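Local coordinates for transcription regulator PadR N-terminal domain-containing protein (Streptococcus mutans, PDB 3L9F) that probably regulates transcription as a PadR-family DNA-binding protein and can bind magnesium, at residues L42-K47 / Y53-I58. Numbering follows the deposited sequence.
Sequences LGILSK and YEINDI
Ile44, in the last turn of helix 37-44, meets both Ile55 and Ile58 of helix 52-62, and Leu45 adds a second apolar contact with Ile55. The approaches to Ile58 are the shortest: the two side chains run antiparallel alongside one another, so that the end methyl of each meets the branch methyl of the other. Ile44 CD1 lies 3.8 Å from Ile58 CG2, while Ile44 CG2 sits 3.8 Å from Ile58 CD1. In both residues CG2 is anti to the backbone N and CG1 anti to the carbonyl carbon (chi1 -72° in Ile44), which sets the two branches on separate sides and makes the reciprocal contact possible. Ile55, one turn before Ile58, approaches Ile44 more loosely, with its CG1 4.3 Å from Ile44 CG2. Its outer methyl is spent on the leucine instead: Ile55 CD1 touches Leu45 CD2 at 3.9 Å, the two side chains crossing at about a right angle.

No polar bond passes directly between the segments. Gly43 O accepts hydrogen bonds from both the backbone N and the hydroxyl of Ser46, the latter at 2.8 Å from Ser46 OG to Gly43 O and tilted 19° from the carbonyl plane; the two bonds close the turn of Gly43 to Ser46 that carries Ile44 and Leu45. In helix 52-62, Ile58 N bonds to Glu54 O at 2.9 Å. Arg50, in the short strand between the helices, bonds through NE to Ile44 O and forms a salt bridge with Glu54.

Around the contact, Leu63 covers Ile44 and Ile58, while Leu78 and Tyr103 pack on Ile55, extending the apolar core of the PadR-like winged-helix domain. Because no hydrogen bond crosses between the two segments, their direct association rests on van der Waals packing of branched aliphatic groups, with Arg50 supplying a polar tie alongside.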
loop_
_atom_site.group_PDB
_atom_site.type_symbol
_atom_site.label_atom_id
_atom_site.label_comp_id
_atom_site.label_asym_id
_atom_site.label_seq_id
_atom_site.Cartn_x
_atom_site.Cartn_y
_atom_site.Cartn_z
ATOM N N LEU A 42 15.888 -10.184 -1.258
ATOM C CA LEU A 42 17.156 -10.458 -0.586
ATOM C C LEU A 42 16.906 -10.897 0.844
ATOM O O LEU A 42 17.598 -11.780 1.356
ATOM C CB LEU A 42 18.062 -9.231 -0.595
ATOM C CG LEU A 42 18.711 -8.984 -1.946
ATOM C CD1 LEU A 42 19.531 -7.693 -1.881
ATOM C CD2 LEU A 42 19.583 -10.181 -2.304
ATOM N N GLY A 43 15.929 -10.269 1.489
ATOM C CA GLY A 43 15.520 -10.691 2.820
ATOM C C GLY A 43 15.084 -12.149 2.862
ATOM O O GLY A 43 15.511 -12.917 3.740
ATOM N N ILE A 44 14.233 -12.535 1.914
ATOM C CA ILE A 44 13.752 -13.910 1.833
ATOM C C ILE A 44 14.903 -14.881 1.609
ATOM O O ILE A 44 14.924 -15.972 2.180
ATOM C CB ILE A 44 12.721 -14.072 0.706
ATOM C CG1 ILE A 44 11.409 -13.402 1.101
ATOM C CG2 ILE A 44 12.488 -15.537 0.394
ATOM C CD1 ILE A 44 10.444 -13.265 -0.028
ATOM N N LEU A 45 15.877 -14.464 0.804
ATOM C CA LEU A 45 17.024 -15.316 0.494
ATOM C C LEU A 45 18.169 -15.193 1.501
ATOM O O LEU A 45 19.210 -15.819 1.333
ATOM C CB LEU A 45 17.539 -15.021 -0.917
ATOM C CG LEU A 45 16.583 -15.421 -2.035
ATOM C CD1 LEU A 45 17.117 -14.969 -3.386
ATOM C CD2 LEU A 45 16.384 -16.937 -2.010
ATOM N N SER A 46 18.001 -14.408 2.559
ATOM C CA SER A 46 19.130 -14.224 3.472
ATOM C C SER A 46 19.557 -15.526 4.145
ATOM O O SER A 46 20.749 -15.793 4.275
ATOM C CB SER A 46 18.854 -13.143 4.525
ATOM O OG SER A 46 17.756 -13.497 5.344
ATOM N N LYS A 47 18.584 -16.333 4.563
ATOM C CA LYS A 47 18.868 -17.511 5.386
ATOM C C LYS A 47 18.886 -18.850 4.643
ATOM O O LYS A 47 19.421 -19.831 5.161
ATOM C CB LYS A 47 17.870 -17.608 6.543
ATOM C CG LYS A 47 17.998 -16.521 7.594
ATOM C CD LYS A 47 16.926 -16.711 8.660
ATOM C CE LYS A 47 16.911 -15.574 9.669
ATOM N NZ LYS A 47 15.865 -15.784 10.711
ATOM N N TYR A 53 9.431 -21.220 -6.790
ATOM C CA TYR A 53 8.148 -21.612 -6.235
ATOM C C TYR A 53 8.068 -21.164 -4.785
ATOM O O TYR A 53 7.078 -20.570 -4.364
ATOM C CB TYR A 53 7.984 -23.125 -6.222
ATOM C CG TYR A 53 7.955 -23.824 -7.559
ATOM C CD1 TYR A 53 7.301 -23.278 -8.648
ATOM C CD2 TYR A 53 8.534 -25.082 -7.700
ATOM C CE1 TYR A 53 7.242 -23.960 -9.878
ATOM C CE2 TYR A 53 8.493 -25.765 -8.907
ATOM C CZ TYR A 53 7.850 -25.198 -9.993
ATOM O OH TYR A 53 7.809 -25.890 -11.181
ATOM N N GLU A 54 9.106 -21.497 -4.023
ATOM C CA GLU A 54 9.127 -21.224 -2.592
ATOM C C GLU A 54 9.175 -19.718 -2.301
ATOM O O GLU A 54 8.523 -19.223 -1.378
ATOM C CB GLU A 54 10.316 -21.933 -1.932
ATOM C CG GLU A 54 10.330 -21.765 -0.440
ATOM C CD GLU A 54 11.433 -22.551 0.216
ATOM O OE1 GLU A 54 11.717 -23.671 -0.254
ATOM O OE2 GLU A 54 12.007 -22.048 1.202
ATOM N N ILE A 55 9.958 -18.988 -3.084
ATOM C CA ILE A 55 10.041 -17.541 -2.903
ATOM C C ILE A 55 8.668 -16.926 -3.152
ATOM O O ILE A 55 8.192 -16.081 -2.394
ATOM C CB ILE A 55 11.042 -16.913 -3.883
ATOM C CG1 ILE A 55 12.470 -17.301 -3.491
ATOM C CG2 ILE A 55 10.895 -15.403 -3.874
ATOM C CD1 ILE A 55 13.478 -17.047 -4.608
ATOM N N ASN A 56 8.026 -17.365 -4.224
ATOM C CA ASN A 56 6.710 -16.855 -4.549
ATOM C C ASN A 56 5.705 -17.198 -3.454
ATOM O O ASN A 56 4.867 -16.378 -3.098
ATOM C CB ASN A 56 6.254 -17.407 -5.892
ATOM C CG ASN A 56 4.895 -16.896 -6.297
ATOM O OD1 ASN A 56 4.741 -15.727 -6.650
ATOM N ND2 ASN A 56 3.895 -17.769 -6.245
ATOM N N ASP A 57 5.789 -18.422 -2.926
ATOM C CA ASP A 57 4.899 -18.853 -1.855
ATOM C C ASP A 57 5.070 -17.921 -0.651
ATOM O O ASP A 57 4.087 -17.436 -0.084
ATOM C CB ASP A 57 5.215 -20.305 -1.475
ATOM C CG ASP A 57 4.195 -20.919 -0.526
ATOM O OD1 ASP A 57 3.219 -20.252 -0.124
ATOM O OD2 ASP A 57 4.382 -22.105 -0.191
ATOM N N ILE A 58 6.322 -17.664 -0.276
ATOM C CA ILE A 58 6.611 -16.785 0.855
ATOM C C ILE A 58 6.049 -15.389 0.610
ATOM O O ILE A 58 5.358 -14.845 1.457
ATOM C CB ILE A 58 8.105 -16.692 1.130
ATOM C CG1 ILE A 58 8.599 -18.058 1.630
ATOM C CG2 ILE A 58 8.397 -15.589 2.163
ATOM C CD1 ILE A 58 10.093 -18.215 1.662
#